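Local structure of pyridine nucleotide-disulfide oxidoreductase-like protein (Myceliophthora thermophila, 5MQ6) at the flavin-adenine dinucleotide site. The protein catalyses Baeyer-Villiger oxidation of ketones, especially bulky polycyclic ones, using FAD to insert one oxygen atom beside the carbonyl and form esters or lactones. Numbering follows the deposited sequence.

The flavin-adenine dinucleotide site. Residues 84-85, 87, 89, 113-114, 120-122, 124, 133-134, 139, 181-183, 222-224, 426, 478, 492, 539, 541. With FAD (flavin-adenine dinucleotide), chain B.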
# COMPACT_ATOMS: atom_id res chain seq x y z
N LEU A 84 0.91 16.01 -2.87
CA LEU A 84 1.70 15.41 -1.81
C LEU A 84 1.95 13.99 -2.22
O LEU A 84 1.01 13.20 -2.40
CB LEU A 84 0.97 15.47 -0.47
CG LEU A 84 1.69 15.16 0.84
CD1 LEU A 84 0.93 15.68 2.05
CD2 LEU A 84 1.75 13.67 1.06
N GLY A 85 3.22 13.71 -2.47
CA GLY A 85 3.65 12.45 -2.96
C GLY A 85 4.13 12.50 -4.41
O GLY A 85 3.42 12.98 -5.26
N GLY A 87 5.43 9.47 -5.74
CA GLY A 87 5.43 8.11 -6.23
C GLY A 87 4.56 8.01 -7.48
O GLY A 87 4.21 9.02 -8.09
N GLY A 89 1.49 7.34 -7.77
CA GLY A 89 0.26 8.08 -7.60
C GLY A 89 0.33 9.56 -7.88
O GLY A 89 -0.46 10.09 -8.62
N ASP A 113 7.40 15.69 -1.36
CA ASP A 113 7.62 14.34 -0.88
C ASP A 113 8.79 14.37 0.12
O ASP A 113 9.80 15.03 -0.10
CB ASP A 113 7.95 13.45 -2.08
CG ASP A 113 7.70 11.93 -1.81
OD1 ASP A 113 7.93 11.45 -0.67
OD2 ASP A 113 7.29 11.22 -2.76
N ALA A 114 8.68 13.59 1.16
CA ALA A 114 9.74 13.32 2.13
C ALA A 114 10.86 12.52 1.51
O ALA A 114 11.95 12.63 1.94
CB ALA A 114 9.18 12.60 3.36
N GLY A 120 8.30 7.18 -4.71
CA GLY A 120 7.62 6.73 -3.52
C GLY A 120 8.17 5.38 -3.01
O GLY A 120 9.39 5.23 -2.75
N THR A 121 7.28 4.42 -2.86
CA THR A 121 7.65 3.04 -2.61
C THR A 121 8.98 2.58 -3.26
O THR A 121 9.81 1.95 -2.57
CB THR A 121 6.52 2.12 -3.11
OG1 THR A 121 5.29 2.40 -2.40
CG2 THR A 121 6.87 0.64 -2.91
N TRP A 122 9.12 2.86 -4.56
CA TRP A 122 10.27 2.44 -5.37
C TRP A 122 11.55 3.31 -5.18
O TRP A 122 12.62 2.95 -5.68
CB TRP A 122 9.87 2.32 -6.88
CG TRP A 122 8.62 1.47 -6.97
CD1 TRP A 122 7.41 1.88 -7.31
CD2 TRP A 122 8.49 0.12 -6.53
NE1 TRP A 122 6.48 0.85 -7.14
CE2 TRP A 122 7.12 -0.24 -6.66
CE3 TRP A 122 9.38 -0.82 -6.01
CZ2 TRP A 122 6.63 -1.49 -6.32
CZ3 TRP A 122 8.89 -2.09 -5.70
CH2 TRP A 122 7.52 -2.40 -5.84
N TRP A 124 12.13 4.43 -1.79
CA TRP A 124 12.53 4.00 -0.46
C TRP A 124 13.05 2.56 -0.35
O TRP A 124 14.06 2.30 0.24
CB TRP A 124 11.40 4.19 0.49
CG TRP A 124 10.91 5.58 0.73
CD1 TRP A 124 9.76 6.10 0.30
CD2 TRP A 124 11.48 6.58 1.62
NE1 TRP A 124 9.59 7.37 0.78
CE2 TRP A 124 10.62 7.67 1.61
CE3 TRP A 124 12.62 6.64 2.38
CZ2 TRP A 124 10.89 8.84 2.31
CZ3 TRP A 124 12.88 7.81 3.11
CH2 TRP A 124 12.01 8.88 3.07
N ASP A 133 4.84 -7.47 -7.11
CA ASP A 133 4.13 -8.76 -7.02
C ASP A 133 3.00 -8.87 -8.01
O ASP A 133 2.51 -9.99 -8.24
CB ASP A 133 3.71 -9.08 -5.55
CG ASP A 133 2.71 -8.00 -4.93
OD1 ASP A 133 2.22 -7.12 -5.73
OD2 ASP A 133 2.39 -8.04 -3.66
N VAL A 134 2.63 -7.77 -8.68
CA VAL A 134 1.69 -7.80 -9.75
C VAL A 134 2.50 -7.76 -11.06
O VAL A 134 3.53 -7.05 -11.14
CB VAL A 134 0.77 -6.59 -9.67
CG1 VAL A 134 -0.09 -6.40 -10.89
CG2 VAL A 134 -0.09 -6.78 -8.45
N TYR A 139 0.98 -3.37 -13.88
CA TYR A 139 1.30 -2.53 -12.74
C TYR A 139 1.98 -1.22 -13.12
O TYR A 139 1.57 -0.17 -12.64
CB TYR A 139 2.16 -3.29 -11.75
CG TYR A 139 2.52 -2.41 -10.58
CD1 TYR A 139 1.58 -2.09 -9.62
CD2 TYR A 139 3.81 -1.96 -10.42
CE1 TYR A 139 1.92 -1.26 -8.54
CE2 TYR A 139 4.18 -1.13 -9.39
CZ TYR A 139 3.23 -0.76 -8.45
OH TYR A 139 3.61 0.06 -7.41
N SER A 181 11.08 16.64 2.07
CA SER A 181 10.21 17.52 2.80
C SER A 181 9.02 16.81 3.45
O SER A 181 8.20 16.18 2.78
CB SER A 181 9.76 18.62 1.85
OG SER A 181 10.85 19.37 1.46
N ASN A 182 8.85 17.03 4.74
CA ASN A 182 7.73 16.54 5.47
C ASN A 182 6.67 17.58 5.60
O ASN A 182 6.88 18.66 6.17
CB ASN A 182 8.18 16.08 6.86
CG ASN A 182 7.03 15.48 7.69
OD1 ASN A 182 6.11 14.78 7.18
ND2 ASN A 182 7.07 15.74 8.98
N VAL A 183 5.48 17.24 5.13
CA VAL A 183 4.30 18.10 5.32
C VAL A 183 3.72 17.76 6.66
O VAL A 183 3.51 16.59 6.94
CB VAL A 183 3.23 17.88 4.21
CG1 VAL A 183 2.09 18.84 4.40
CG2 VAL A 183 3.85 18.04 2.82
N ALA A 222 -1.57 12.20 -2.68
CA ALA A 222 -1.23 10.83 -3.14
C ALA A 222 -0.15 10.31 -2.16
O ALA A 222 0.98 9.97 -2.49
CB ALA A 222 -0.73 10.90 -4.58
N SER A 223 -0.56 10.26 -0.91
CA SER A 223 0.37 10.11 0.24
C SER A 223 0.63 8.66 0.50
O SER A 223 1.41 8.34 1.44
CB SER A 223 -0.27 10.72 1.49
OG SER A 223 -1.44 10.01 1.88
N GLY A 224 -0.08 7.77 -0.23
CA GLY A 224 0.21 6.31 -0.13
C GLY A 224 -0.43 5.63 1.08
O GLY A 224 -1.23 6.22 1.82
N ARG A 426 -2.03 -10.45 2.57
CA ARG A 426 -1.64 -10.31 1.16
C ARG A 426 -1.02 -11.64 0.67
O ARG A 426 -0.20 -12.26 1.35
CB ARG A 426 -0.75 -9.10 0.81
CG ARG A 426 -0.98 -8.73 -0.68
CD ARG A 426 -0.31 -7.47 -1.09
NE ARG A 426 -0.02 -7.31 -2.51
CZ ARG A 426 -0.75 -6.57 -3.37
NH1 ARG A 426 -1.92 -6.01 -3.02
NH2 ARG A 426 -0.37 -6.39 -4.61
N TYR A 478 4.90 -1.89 7.92
CA TYR A 478 4.57 -0.45 7.89
C TYR A 478 3.32 -0.22 8.66
O TYR A 478 2.49 -1.10 8.77
CB TYR A 478 4.27 0.03 6.45
CG TYR A 478 5.35 -0.33 5.50
CD1 TYR A 478 5.47 -1.65 5.05
CD2 TYR A 478 6.33 0.62 5.08
CE1 TYR A 478 6.52 -2.03 4.18
CE2 TYR A 478 7.38 0.25 4.19
CZ TYR A 478 7.48 -1.08 3.74
OH TYR A 478 8.48 -1.51 2.86
N THR A 492 -1.86 10.20 6.17
CA THR A 492 -0.79 10.97 5.55
C THR A 492 0.12 11.59 6.57
O THR A 492 1.18 12.08 6.19
CB THR A 492 -1.25 11.94 4.37
OG1 THR A 492 -0.98 13.31 4.58
CG2 THR A 492 -2.54 11.75 3.86
N ALA A 539 -6.40 -5.51 -6.00
CA ALA A 539 -5.08 -6.00 -5.62
C ALA A 539 -3.97 -5.20 -6.27
O ALA A 539 -2.90 -5.01 -5.70
CB ALA A 539 -4.95 -7.45 -6.06
N ASN A 541 -2.83 -2.02 -6.97
CA ASN A 541 -2.96 -0.66 -6.53
C ASN A 541 -2.81 0.37 -7.63
O ASN A 541 -3.35 1.45 -7.48
CB ASN A 541 -2.00 -0.31 -5.38
CG ASN A 541 -2.24 -1.18 -4.07
OD1 ASN A 541 -1.30 -1.47 -3.36
ND2 ASN A 541 -3.50 -1.55 -3.76
PA FAD B . 3.76 5.87 -2.35
O1A FAD B . 3.76 5.37 -0.95
O2A FAD B . 4.48 5.11 -3.45
O5B FAD B . 4.36 7.36 -2.34
C5B FAD B . 3.89 8.29 -1.42
C4B FAD B . 5.06 9.16 -0.99
O4B FAD B . 4.50 10.24 -0.21
C3B FAD B . 6.11 8.49 -0.11
O3B FAD B . 7.40 8.85 -0.56
C2B FAD B . 5.85 9.05 1.26
O2B FAD B . 7.02 9.11 2.05
C1B FAD B . 5.32 10.43 0.91
N9A FAD B . 4.57 11.03 1.99
C8A FAD B . 3.53 10.47 2.68
N7A FAD B . 3.15 11.32 3.62
C5A FAD B . 3.92 12.42 3.59
C6A FAD B . 3.96 13.69 4.34
N6A FAD B . 3.18 14.01 5.35
N1A FAD B . 4.86 14.54 3.90
C2A FAD B . 5.72 14.27 2.89
N3A FAD B . 5.78 13.17 2.16
C4A FAD B . 4.88 12.20 2.52
N1 FAD B . 1.26 -2.55 -4.83
C2 FAD B . 0.85 -3.20 -5.97
O2 FAD B . -0.24 -2.96 -6.47
N3 FAD B . 1.64 -4.11 -6.56
C4 FAD B . 2.84 -4.40 -6.03
O4 FAD B . 3.52 -5.23 -6.62
C4X FAD B . 3.37 -3.77 -4.81
N5 FAD B . 4.58 -4.05 -4.23
C5X FAD B . 4.93 -3.38 -3.10
C6 FAD B . 6.22 -3.67 -2.44
C7 FAD B . 6.50 -2.89 -1.22
C7M FAD B . 7.79 -3.09 -0.46
C8 FAD B . 5.55 -1.89 -0.65
C8M FAD B . 5.83 -1.07 0.60
C9 FAD B . 4.35 -1.65 -1.30
C9A FAD B . 4.01 -2.36 -2.49
N10 FAD B . 2.76 -2.09 -3.08
C10 FAD B . 2.44 -2.78 -4.26
C1' FAD B . 1.84 -1.05 -2.58
C2' FAD B . 2.42 0.33 -3.11
O2' FAD B . 2.55 1.23 -2.00
C3' FAD B . 1.60 0.98 -4.27
O3' FAD B . 1.57 0.07 -5.38
C4' FAD B . 2.16 2.28 -4.90
O4' FAD B . 3.65 2.29 -5.10
C5' FAD B . 1.71 3.50 -4.07
O5' FAD B . 1.91 4.68 -4.91
P FAD B . 1.54 6.06 -4.14
O1P FAD B . 2.27 7.17 -4.98
O2P FAD B . 0.03 6.02 -3.91
O3P FAD B . 2.18 5.91 -2.63
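The flavin is sandwiched. On one face Tyr139 lies over the pyrimidine end and the Thr121 methyl CG2 rests over the dimethylbenzene ring. Trp122, on this side too, meets the central and dimethylbenzene rings of FAD edge-to-face (planes 69° apart). On the opposite face Arg426 sets NH2 3.9 Å from the pyrimidine centroid, a cation-pi contact that may stabilise negative charge on reduced flavin. Asp133, gripped side-on through NE and NH2, and the Ala539 carbonyl, gripped end-on, both lie near the guanidinium plane and fix its rotation, leaving NH2 over the ring. Tyr478 abuts the methyl edge at C8M.

Tyr139 reaches in with CG anti to the backbone N (chi1 179°). Its hydroxyl OH is 2.9 Å from the ribityl hydroxyl O3' and accepts from Trp122 NE1, in the indole plane, at 3.0 Å. A phenylalanine here would lose these bonds and would probably leave the ribityl chain and Trp122 less firmly placed. Thr121's branches divide the work: while CG2 covers flavin, OG1 bonds the alpha-phosphate O2A at 3.0 Å, reinforced by its backbone N.

Apolar Leu84 suits the adenine face, padding it with CD2, while backbone N of Ala114 and Val183 read N3A and N1A. Asp113's carboxylate can accept the ribose hydroxyl O3B, on the OD1 syn lone pair at 2.7 Å; Trp124 NE1 donates to O3B.

FAD sits on a Rossmann-type βαβ unit: strand 81-84 enters the GxGxxG loop, whose glycines let backbone approach phosphate; Gly89 N, starting helix 88-99, binds O1P (2.9 Å), and Asp113 follows strand 109-112.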